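Local atomic coordinates of MHP1 (Microbacterium liquefaciens, PDB entry 2JLN), a protein that mediates the sodium-dependent binding and uptake of hydantoins that carry an aryl substituent at position 5. Residues T70-S81 with D249-M260; A18-S26 with A82-F90. All coordinates share one frame; numbering follows the deposited sequence.

Overall arrangement
Starting from the N terminus, the chain passes first through 18-26, in the loop before helix 29-40, then runs through the first transmembrane helix and the first half of helix 58-79 to reach 70-81. Residues 82-90 follow directly, and there contact 2 closes a loop of 55 intervening residues, 44 of them helical. The chain returns much later in 249-260, on helix 242-278, where contact 1 closes a span of 167 residues. The two contacts therefore cross rather than nest. Contact 1 joins two membrane helices, contact 2 ties the N-terminal loop to the short helix 81-86, and they touch where Tyr252 CD1 lies 3.9 Å from Ile84 CD1.

Contact 1: residues T70-S81 with D249-M260; sequences TIAVILLFFTQS and DARYATAQWLGM
Thr70, Gln80 and Ser81 each form a side-chain hydrogen bond across this contact, to Trp257, Gln256 and Asp249 respectively, which shows how an apolar helix pair can be pinned at intervals by polar groups. Trp257 NE1 donates to Thr70 OG1 over 2.9 Å in a nearly straight bond (168°), and the hydroxyl lies at the indole edge, close to the ring plane. The Thr70 hydroxyl in turn hydrogen-bonds Ala66 O one turn back, so it is gripped from both helices. Trp257 reaches it because its CG is anti to the backbone N, which carries the indole toward helix 58-79. Helix 58-79 and helix 242-278, which contain transmembrane spans 2 and 7, run roughly antiparallel within the helix bundle of the LeuT-like fold, the axes of the two short segments 9.2 Å apart at an angle of 148°. Between the polar pairs, Val73 CG1 sits 3.9 Å from Ala253 CB, while its CG2 meets Trp257 CB and Met260 SD; Met260 lies beside the mercury ion held by Cys69 and Trp220. Further along, Phe77 CE2 comes 3.7 Å from Asp249 CB. The Gln80 and Gln256 side chains slide past each other in opposite directions, and Gln80 NE2 donates to Gln256 OE1 at 3.1 Å in a bent bond (137°). Gln80 OE1 stands 3.5 Å from Asp249 O, both acceptors, with no bond between them. Ser81 OG donates to the syn side of Asp249 OD2, 2.7 Å away and somewhat out of the carboxylate plane.

Contact 2: residues A18-S26 with A82-F90; sequences APTRYAERS and AAIRWGINF
Arg25 reaches across to bond Ile84 and to pack against Gly87, where a helix end marked by a glycine of positive phi (60°) meets the N-terminal loop leading to the first transmembrane helix. In this part of the LeuT-like fold, helix 81-86 continues the chain just beyond the second transmembrane helix, and the loop lies against its C-terminal end. The Arg25 chain bends at chi2 (-100°), which turns its guanidinium back over its own loop. NE and NH2 both grip Thr20 O side-on, NE at 2.8 Å from above the carbonyl plane and NH2 nearly along the C=O axis; both bonds keep the acceptor in the guanidinium plane. NH1 is left to point across, donating to Ile84 O at 2.6 Å in that carbonyl's plane, with Cys234 O as a further partner. One arginine thus joins three backbone carbonyls. Gly87 has no side chain, which leaves Arg25 NH2 and Thr20 O room to approach its CA.

Arg85 starts out pointing away from the loop but comes round through a bend at chi2 (-66°), its CD lying over the centre of one face of the Trp86 ring. From there NH1 donates to Tyr22 OH, 2.7 Å away, at the edge of the tyrosine ring. Glu463 completes this cluster: one carboxylate oxygen bonds Tyr22 OH, the other makes a salt bridge with Arg85 NH2.

The backbones themselves meet through a weak hydrogen bond of 3.2 Å from Thr20 N to Gly87 O. The same oxygen receives a CA-H...O contact from Pro19 CA, and Pro19 CG packs 4.3 Å from Ile88 CG2.

Contact 1: residues T70-S81 with D249-M260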
loop_
_atom_site.group_PDB
_atom_site.type_symbol
_atom_site.label_atom_id
_atom_site.label_comp_id
_atom_site.label_asym_id
_atom_site.label_seq_id
_atom_site.Cartn_x
_atom_site.Cartn_y
_atom_site.Cartn_z
ATOM N N THR A 70 -2.245 7.320 12.146
ATOM C CA THR A 70 -2.302 8.755 11.940
ATOM C C THR A 70 -1.072 9.319 11.224
ATOM O O THR A 70 -1.201 10.194 10.388
ATOM C CB THR A 70 -2.525 9.478 13.288
ATOM O OG1 THR A 70 -3.856 9.198 13.752
ATOM C CG2 THR A 70 -2.343 10.983 13.133
ATOM N N ILE A 71 0.118 8.833 11.542
ATOM C CA ILE A 71 1.317 9.280 10.834
ATOM C C ILE A 71 1.239 8.864 9.358
ATOM O O ILE A 71 1.699 9.602 8.474
ATOM C CB ILE A 71 2.619 8.734 11.503
ATOM C CG1 ILE A 71 2.974 9.587 12.718
ATOM C CG2 ILE A 71 3.790 8.695 10.531
ATOM C CD1 ILE A 71 3.638 8.799 13.822
ATOM N N ALA A 72 0.635 7.696 9.098
ATOM C CA ALA A 72 0.468 7.188 7.735
ATOM C C ALA A 72 -0.363 8.142 6.891
ATOM O O ALA A 72 0.024 8.432 5.775
ATOM C CB ALA A 72 -0.141 5.814 7.733
ATOM N N VAL A 73 -1.487 8.629 7.421
ATOM C CA VAL A 73 -2.318 9.661 6.767
ATOM C C VAL A 73 -1.677 11.056 6.478
ATOM O O VAL A 73 -1.798 11.566 5.369
ATOM C CB VAL A 73 -3.594 9.876 7.544
ATOM C CG1 VAL A 73 -4.204 11.180 7.141
ATOM C CG2 VAL A 73 -4.542 8.708 7.300
ATOM N N ILE A 74 -1.016 11.673 7.458
ATOM C CA ILE A 74 -0.163 12.840 7.194
ATOM C C ILE A 74 0.804 12.643 6.024
ATOM O O ILE A 74 1.095 13.592 5.318
ATOM C CB ILE A 74 0.692 13.240 8.432
ATOM C CG1 ILE A 74 -0.205 13.799 9.550
ATOM C CG2 ILE A 74 1.820 14.239 8.042
ATOM C CD1 ILE A 74 0.354 13.618 10.954
ATOM N N LEU A 75 1.333 11.438 5.833
ATOM C CA LEU A 75 2.192 11.156 4.677
ATOM C C LEU A 75 1.383 11.061 3.386
ATOM O O LEU A 75 1.852 11.495 2.324
ATOM C CB LEU A 75 2.965 9.849 4.862
ATOM C CG LEU A 75 4.382 9.941 5.432
ATOM C CD1 LEU A 75 4.998 8.548 5.638
ATOM C CD2 LEU A 75 5.258 10.779 4.511
ATOM N N LEU A 76 0.175 10.484 3.486
ATOM C CA LEU A 76 -0.752 10.320 2.359
ATOM C C LEU A 76 -1.218 11.668 1.823
ATOM O O LEU A 76 -1.196 11.893 0.613
ATOM C CB LEU A 76 -1.950 9.455 2.758
ATOM C CG LEU A 76 -1.618 7.958 2.850
ATOM C CD1 LEU A 76 -2.672 7.151 3.570
ATOM C CD2 LEU A 76 -1.406 7.398 1.485
ATOM N N PHE A 77 -1.615 12.563 2.724
ATOM C CA PHE A 77 -1.946 13.939 2.371
ATOM C C PHE A 77 -0.945 14.520 1.365
ATOM O O PHE A 77 -1.346 15.261 0.472
ATOM C CB PHE A 77 -1.994 14.794 3.636
ATOM C CG PHE A 77 -2.341 16.245 3.399
ATOM C CD1 PHE A 77 -1.347 17.210 3.337
ATOM C CD2 PHE A 77 -3.663 16.653 3.282
ATOM C CE1 PHE A 77 -1.665 18.559 3.136
ATOM C CE2 PHE A 77 -3.993 17.999 3.087
ATOM C CZ PHE A 77 -2.992 18.950 3.015
ATOM N N PHE A 78 0.337 14.177 1.489
ATOM C CA PHE A 78 1.360 14.719 0.590
ATOM C C PHE A 78 1.679 13.845 -0.647
ATOM O O PHE A 78 1.816 14.358 -1.759
ATOM C CB PHE A 78 2.658 15.051 1.343
ATOM C CG PHE A 78 2.524 16.176 2.306
ATOM C CD1 PHE A 78 2.567 15.953 3.672
ATOM C CD2 PHE A 78 2.345 17.462 1.861
ATOM C CE1 PHE A 78 2.441 17.008 4.592
ATOM C CE2 PHE A 78 2.216 18.525 2.777
ATOM C CZ PHE A 78 2.262 18.291 4.144
ATOM N N THR A 79 1.810 12.535 -0.474
ATOM C CA THR A 79 2.202 11.687 -1.599
ATOM C C THR A 79 1.065 11.435 -2.593
ATOM O O THR A 79 1.301 10.904 -3.672
ATOM C CB THR A 79 2.738 10.340 -1.121
ATOM O OG1 THR A 79 1.659 9.567 -0.594
ATOM C CG2 THR A 79 3.785 10.541 -0.050
ATOM N N GLN A 80 -0.166 11.805 -2.239
ATOM C CA GLN A 80 -1.318 11.472 -3.078
ATOM C C GLN A 80 -1.797 12.669 -3.892
ATOM O O GLN A 80 -2.673 12.530 -4.767
ATOM C CB GLN A 80 -2.493 11.021 -2.213
ATOM C CG GLN A 80 -3.116 12.200 -1.476
ATOM C CD GLN A 80 -4.415 11.874 -0.749
ATOM O OE1 GLN A 80 -5.190 12.789 -0.397
ATOM N NE2 GLN A 80 -4.667 10.575 -0.518
ATOM N N SER A 81 -1.256 13.849 -3.597
ATOM C CA SER A 81 -1.906 15.077 -4.055
ATOM C C SER A 81 -1.809 15.311 -5.565
ATOM O O SER A 81 -2.745 15.842 -6.164
ATOM C CB SER A 81 -1.392 16.290 -3.295
ATOM O OG SER A 81 -1.962 17.450 -3.848
ATOM N N ASP A 249 -7.605 17.749 -0.986
ATOM C CA ASP A 249 -6.594 16.900 -0.373
ATOM C C ASP A 249 -6.933 16.471 1.057
ATOM O O ASP A 249 -6.745 15.314 1.413
ATOM C CB ASP A 249 -5.246 17.606 -0.352
ATOM C CG ASP A 249 -4.554 17.603 -1.709
ATOM O OD1 ASP A 249 -4.986 16.828 -2.597
ATOM O OD2 ASP A 249 -3.564 18.378 -1.872
ATOM N N ALA A 250 -7.409 17.405 1.877
ATOM C CA ALA A 250 -7.705 17.134 3.290
ATOM C C ALA A 250 -8.938 16.246 3.491
ATOM O O ALA A 250 -8.973 15.411 4.391
ATOM C CB ALA A 250 -7.873 18.427 4.040
ATOM N N ARG A 251 -9.953 16.438 2.657
ATOM C CA ARG A 251 -11.174 15.641 2.724
ATOM C C ARG A 251 -10.913 14.181 2.375
ATOM O O ARG A 251 -11.505 13.300 2.969
ATOM C CB ARG A 251 -12.215 16.217 1.773
ATOM C CG ARG A 251 -13.637 15.728 1.998
ATOM C CD ARG A 251 -14.645 16.823 1.573
ATOM N NE ARG A 251 -14.123 17.648 0.473
ATOM C CZ ARG A 251 -14.711 18.751 0.010
ATOM N NH1 ARG A 251 -15.853 19.167 0.564
ATOM N NH2 ARG A 251 -14.157 19.436 -0.997
ATOM N N TYR A 252 -10.035 13.929 1.407
ATOM C CA TYR A 252 -9.591 12.566 1.088
ATOM C C TYR A 252 -8.722 11.889 2.195
ATOM O O TYR A 252 -8.979 10.745 2.605
ATOM C CB TYR A 252 -8.882 12.547 -0.284
ATOM C CG TYR A 252 -9.866 12.481 -1.431
ATOM C CD1 TYR A 252 -10.017 13.549 -2.328
ATOM C CD2 TYR A 252 -10.683 11.365 -1.583
ATOM C CE1 TYR A 252 -10.934 13.486 -3.340
ATOM C CE2 TYR A 252 -11.604 11.298 -2.580
ATOM C CZ TYR A 252 -11.732 12.351 -3.460
ATOM O OH TYR A 252 -12.671 12.227 -4.466
ATOM N N ALA A 253 -7.691 12.593 2.665
ATOM C CA ALA A 253 -6.904 12.115 3.794
ATOM C C ALA A 253 -7.803 11.818 4.993
ATOM O O ALA A 253 -7.581 10.842 5.694
ATOM C CB ALA A 253 -5.821 13.108 4.171
ATOM N N THR A 254 -8.813 12.647 5.239
ATOM C CA THR A 254 -9.724 12.378 6.354
ATOM C C THR A 254 -10.541 11.102 6.118
ATOM O O THR A 254 -10.802 10.342 7.060
ATOM C CB THR A 254 -10.680 13.565 6.682
ATOM O OG1 THR A 254 -9.920 14.673 7.173
ATOM C CG2 THR A 254 -11.684 13.155 7.747
ATOM N N ALA A 255 -10.933 10.858 4.873
ATOM C CA ALA A 255 -11.743 9.679 4.576
ATOM C C ALA A 255 -10.943 8.383 4.757
ATOM O O ALA A 255 -11.514 7.334 5.108
ATOM C CB ALA A 255 -12.349 9.753 3.177
ATOM N N GLN A 256 -9.630 8.452 4.528
ATOM C CA GLN A 256 -8.805 7.268 4.672
ATOM C C GLN A 256 -8.578 6.989 6.145
ATOM O O GLN A 256 -8.459 5.841 6.568
ATOM C CB GLN A 256 -7.501 7.447 3.927
ATOM C CG GLN A 256 -7.737 7.560 2.450
ATOM C CD GLN A 256 -6.545 8.065 1.667
ATOM O OE1 GLN A 256 -6.064 9.180 1.884
ATOM N NE2 GLN A 256 -6.090 7.262 0.710
ATOM N N TRP A 257 -8.560 8.052 6.937
ATOM C CA TRP A 257 -8.368 7.925 8.367
ATOM C C TRP A 257 -9.568 7.247 9.037
ATOM O O TRP A 257 -9.390 6.367 9.867
ATOM C CB TRP A 257 -8.063 9.292 8.999
ATOM C CG TRP A 257 -7.611 9.220 10.447
ATOM C CD1 TRP A 257 -6.322 9.127 10.909
ATOM C CD2 TRP A 257 -8.449 9.241 11.609
ATOM N NE1 TRP A 257 -6.311 9.085 12.286
ATOM C CE2 TRP A 257 -7.603 9.155 12.739
ATOM C CE3 TRP A 257 -9.831 9.332 11.804
ATOM C CZ2 TRP A 257 -8.098 9.153 14.045
ATOM C CZ3 TRP A 257 -10.321 9.336 13.096
ATOM C CH2 TRP A 257 -9.453 9.245 14.205
ATOM N N LEU A 258 -10.786 7.647 8.692
ATOM C CA LEU A 258 -11.959 7.079 9.359
ATOM C C LEU A 258 -12.181 5.679 8.857
ATOM O O LEU A 258 -12.977 4.943 9.408
ATOM C CB LEU A 258 -13.212 7.918 9.107
ATOM C CG LEU A 258 -13.258 9.285 9.798
ATOM C CD1 LEU A 258 -13.774 10.362 8.845
ATOM C CD2 LEU A 258 -14.085 9.233 11.059
ATOM N N GLY A 259 -11.477 5.315 7.792
ATOM C CA GLY A 259 -11.576 3.970 7.246
ATOM C C GLY A 259 -10.599 2.979 7.874
ATOM O O GLY A 259 -10.985 1.843 8.181
ATOM N N MET A 260 -9.348 3.416 8.081
ATOM C CA MET A 260 -8.256 2.543 8.526
ATOM C C MET A 260 -8.053 2.436 10.054
ATOM O O MET A 260 -7.570 1.427 10.552
ATOM C CB MET A 260 -6.954 2.916 7.809
ATOM C CG MET A 260 -6.446 4.336 8.060
ATOM S SD MET A 260 -4.764 4.643 7.389
ATOM C CE MET A 260 -3.840 3.467 8.375
#

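Contact 2: residues A18-S26 with A82-F90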
loop_
_atom_site.group_PDB
_atom_site.type_symbol
_atom_site.label_atom_id
_atom_site.label_comp_id
_atom_site.label_asym_id
_atom_site.label_seq_id
_atom_site.Cartn_x
_atom_site.Cartn_y
_atom_site.Cartn_z
ATOM N N ALA A 18 -2.429 6.340 -19.915
ATOM C CA ALA A 18 -2.770 7.742 -20.147
ATOM C C ALA A 18 -3.382 8.341 -18.902
ATOM O O ALA A 18 -4.037 7.634 -18.165
ATOM C CB ALA A 18 -3.753 7.855 -21.289
ATOM N N PRO A 19 -3.193 9.652 -18.677
ATOM C CA PRO A 19 -3.864 10.310 -17.550
ATOM C C PRO A 19 -5.362 9.987 -17.551
ATOM O O PRO A 19 -5.935 9.665 -18.588
ATOM C CB PRO A 19 -3.620 11.790 -17.821
ATOM C CG PRO A 19 -2.372 11.804 -18.605
ATOM C CD PRO A 19 -2.378 10.597 -19.455
ATOM N N THR A 20 -5.993 10.063 -16.393
ATOM C CA THR A 20 -7.347 9.586 -16.245
ATOM C C THR A 20 -8.238 10.791 -16.197
ATOM O O THR A 20 -8.125 11.611 -15.272
ATOM C CB THR A 20 -7.492 8.739 -14.948
ATOM O OG1 THR A 20 -6.809 7.486 -15.132
ATOM C CG2 THR A 20 -8.962 8.484 -14.591
ATOM N N ARG A 21 -9.122 10.883 -17.196
ATOM C CA ARG A 21 -9.984 12.045 -17.417
ATOM C C ARG A 21 -10.998 12.308 -16.324
ATOM O O ARG A 21 -11.527 11.351 -15.737
ATOM C CB ARG A 21 -10.702 11.911 -18.742
ATOM C CG ARG A 21 -9.750 11.861 -19.883
ATOM C CD ARG A 21 -10.319 12.378 -21.192
ATOM N NE ARG A 21 -9.333 12.154 -22.236
ATOM C CZ ARG A 21 -8.712 13.125 -22.875
ATOM N NH1 ARG A 21 -9.027 14.372 -22.609
ATOM N NH2 ARG A 21 -7.804 12.841 -23.789
ATOM N N TYR A 22 -11.254 13.614 -16.086
ATOM C CA TYR A 22 -12.229 14.123 -15.095
ATOM C C TYR A 22 -13.552 13.372 -15.209
ATOM O O TYR A 22 -14.122 12.888 -14.229
ATOM C CB TYR A 22 -12.506 15.629 -15.267
ATOM C CG TYR A 22 -11.302 16.554 -15.163
ATOM C CD1 TYR A 22 -10.416 16.479 -14.101
ATOM C CD2 TYR A 22 -11.077 17.521 -16.115
ATOM C CE1 TYR A 22 -9.342 17.330 -14.010
ATOM C CE2 TYR A 22 -10.012 18.370 -16.032
ATOM C CZ TYR A 22 -9.144 18.277 -14.982
ATOM O OH TYR A 22 -8.073 19.146 -14.938
ATOM N N ALA A 23 -14.032 13.267 -16.432
ATOM C CA ALA A 23 -15.254 12.548 -16.666
ATOM C C ALA A 23 -15.091 11.064 -16.390
ATOM O O ALA A 23 -16.081 10.409 -16.114
ATOM C CB ALA A 23 -15.762 12.783 -18.081
ATOM N N GLU A 24 -13.879 10.519 -16.458
ATOM C CA GLU A 24 -13.702 9.087 -16.183
ATOM C C GLU A 24 -13.581 8.719 -14.660
ATOM O O GLU A 24 -13.453 7.544 -14.293
ATOM C CB GLU A 24 -12.506 8.528 -16.973
ATOM C CG GLU A 24 -12.481 8.887 -18.450
ATOM C CD GLU A 24 -11.106 8.591 -19.187
ATOM O OE1 GLU A 24 -11.153 8.330 -20.433
ATOM O OE2 GLU A 24 -9.991 8.633 -18.557
ATOM N N ARG A 25 -13.623 9.701 -13.765
ATOM C CA ARG A 25 -13.324 9.405 -12.358
ATOM C C ARG A 25 -14.517 8.804 -11.587
ATOM O O ARG A 25 -15.645 9.185 -11.820
ATOM C CB ARG A 25 -12.766 10.655 -11.667
ATOM C CG ARG A 25 -11.664 11.360 -12.467
ATOM C CD ARG A 25 -10.279 11.021 -11.956
ATOM N NE ARG A 25 -9.210 11.721 -12.663
ATOM C CZ ARG A 25 -8.505 12.725 -12.154
ATOM N NH1 ARG A 25 -8.743 13.189 -10.932
ATOM N NH2 ARG A 25 -7.550 13.274 -12.883
ATOM N N SER A 26 -14.279 7.887 -10.653
ATOM C CA SER A 26 -15.398 7.128 -10.072
ATOM C C SER A 26 -15.384 6.865 -8.555
ATOM O O SER A 26 -16.297 6.230 -8.029
ATOM C CB SER A 26 -15.511 5.770 -10.779
ATOM O OG SER A 26 -14.522 4.856 -10.325
ATOM N N ALA A 82 -0.681 14.912 -6.163
ATOM C CA ALA A 82 -0.436 15.058 -7.599
ATOM C C ALA A 82 -1.238 14.076 -8.422
ATOM O O ALA A 82 -1.594 14.385 -9.543
ATOM C CB ALA A 82 1.052 14.904 -7.923
ATOM N N ALA A 83 -1.502 12.893 -7.877
ATOM C CA ALA A 83 -2.212 11.851 -8.601
ATOM C C ALA A 83 -3.691 12.185 -8.716
ATOM O O ALA A 83 -4.321 11.915 -9.738
ATOM C CB ALA A 83 -2.024 10.524 -7.922
ATOM N N ILE A 84 -4.252 12.765 -7.661
ATOM C CA ILE A 84 -5.647 13.202 -7.663
ATOM C C ILE A 84 -5.872 14.325 -8.700
ATOM O O ILE A 84 -6.801 14.267 -9.521
ATOM C CB ILE A 84 -6.066 13.651 -6.244
ATOM C CG1 ILE A 84 -6.207 12.432 -5.332
ATOM C CG2 ILE A 84 -7.353 14.434 -6.267
ATOM C CD1 ILE A 84 -6.517 12.749 -3.903
ATOM N N ARG A 85 -5.005 15.333 -8.689
ATOM C CA ARG A 85 -5.174 16.486 -9.559
ATOM C C ARG A 85 -4.961 16.140 -11.042
ATOM O O ARG A 85 -5.747 16.577 -11.885
ATOM C CB ARG A 85 -4.237 17.617 -9.115
ATOM C CG ARG A 85 -4.685 19.024 -9.463
ATOM C CD ARG A 85 -4.674 19.176 -10.942
ATOM N NE ARG A 85 -5.152 20.470 -11.411
ATOM C CZ ARG A 85 -5.746 20.647 -12.590
ATOM N NH1 ARG A 85 -5.964 19.606 -13.384
ATOM N NH2 ARG A 85 -6.139 21.859 -12.971
ATOM N N TRP A 86 -3.924 15.352 -11.354
ATOM C CA TRP A 86 -3.506 15.141 -12.746
ATOM C C TRP A 86 -3.781 13.759 -13.304
ATOM O O TRP A 86 -3.386 13.458 -14.431
ATOM C CB TRP A 86 -2.018 15.450 -12.941
ATOM C CG TRP A 86 -1.633 16.846 -12.584
ATOM C CD1 TRP A 86 -0.791 17.240 -11.565
ATOM C CD2 TRP A 86 -2.085 18.051 -13.216
ATOM N NE1 TRP A 86 -0.698 18.614 -11.533
ATOM C CE2 TRP A 86 -1.480 19.134 -12.538
ATOM C CE3 TRP A 86 -2.949 18.325 -14.286
ATOM C CZ2 TRP A 86 -1.700 20.465 -12.916
ATOM C CZ3 TRP A 86 -3.164 19.652 -14.652
ATOM C CH2 TRP A 86 -2.542 20.696 -13.975
ATOM N N GLY A 87 -4.434 12.919 -12.516
ATOM C CA GLY A 87 -4.775 11.575 -12.941
ATOM C C GLY A 87 -3.658 10.608 -13.327
ATOM O O GLY A 87 -3.938 9.652 -14.024
ATOM N N ILE A 88 -2.419 10.805 -12.864
ATOM C CA ILE A 88 -1.285 9.976 -13.313
ATOM C C ILE A 88 -0.863 8.782 -12.437
ATOM O O ILE A 88 -1.145 8.747 -11.250
ATOM C CB ILE A 88 -0.019 10.836 -13.630
ATOM C CG1 ILE A 88 0.386 11.706 -12.450
ATOM C CG2 ILE A 88 -0.229 11.712 -14.860
ATOM C CD1 ILE A 88 1.702 12.443 -12.681
ATOM N N ASN A 89 -0.192 7.816 -13.074
ATOM C CA ASN A 89 0.559 6.675 -12.474
ATOM C C ASN A 89 1.564 7.024 -11.433
ATOM O O ASN A 89 2.090 8.137 -11.441
ATOM C CB ASN A 89 1.513 6.099 -13.529
ATOM C CG ASN A 89 1.071 4.812 -14.069
ATOM O OD1 ASN A 89 0.121 4.229 -13.574
ATOM N ND2 ASN A 89 1.746 4.345 -15.107
ATOM N N PHE A 90 1.945 6.023 -10.643
ATOM C CA PHE A 90 3.195 6.063 -9.872
ATOM C C PHE A 90 4.431 5.989 -10.801
ATOM O O PHE A 90 5.301 6.873 -10.795
ATOM C CB PHE A 90 3.230 4.911 -8.862
ATOM C CG PHE A 90 4.554 4.754 -8.167
ATOM C CD1 PHE A 90 5.432 3.735 -8.528
ATOM C CD2 PHE A 90 4.933 5.625 -7.163
ATOM C CE1 PHE A 90 6.645 3.587 -7.909
ATOM C CE2 PHE A 90 6.147 5.480 -6.534
ATOM C CZ PHE A 90 6.996 4.453 -6.913
#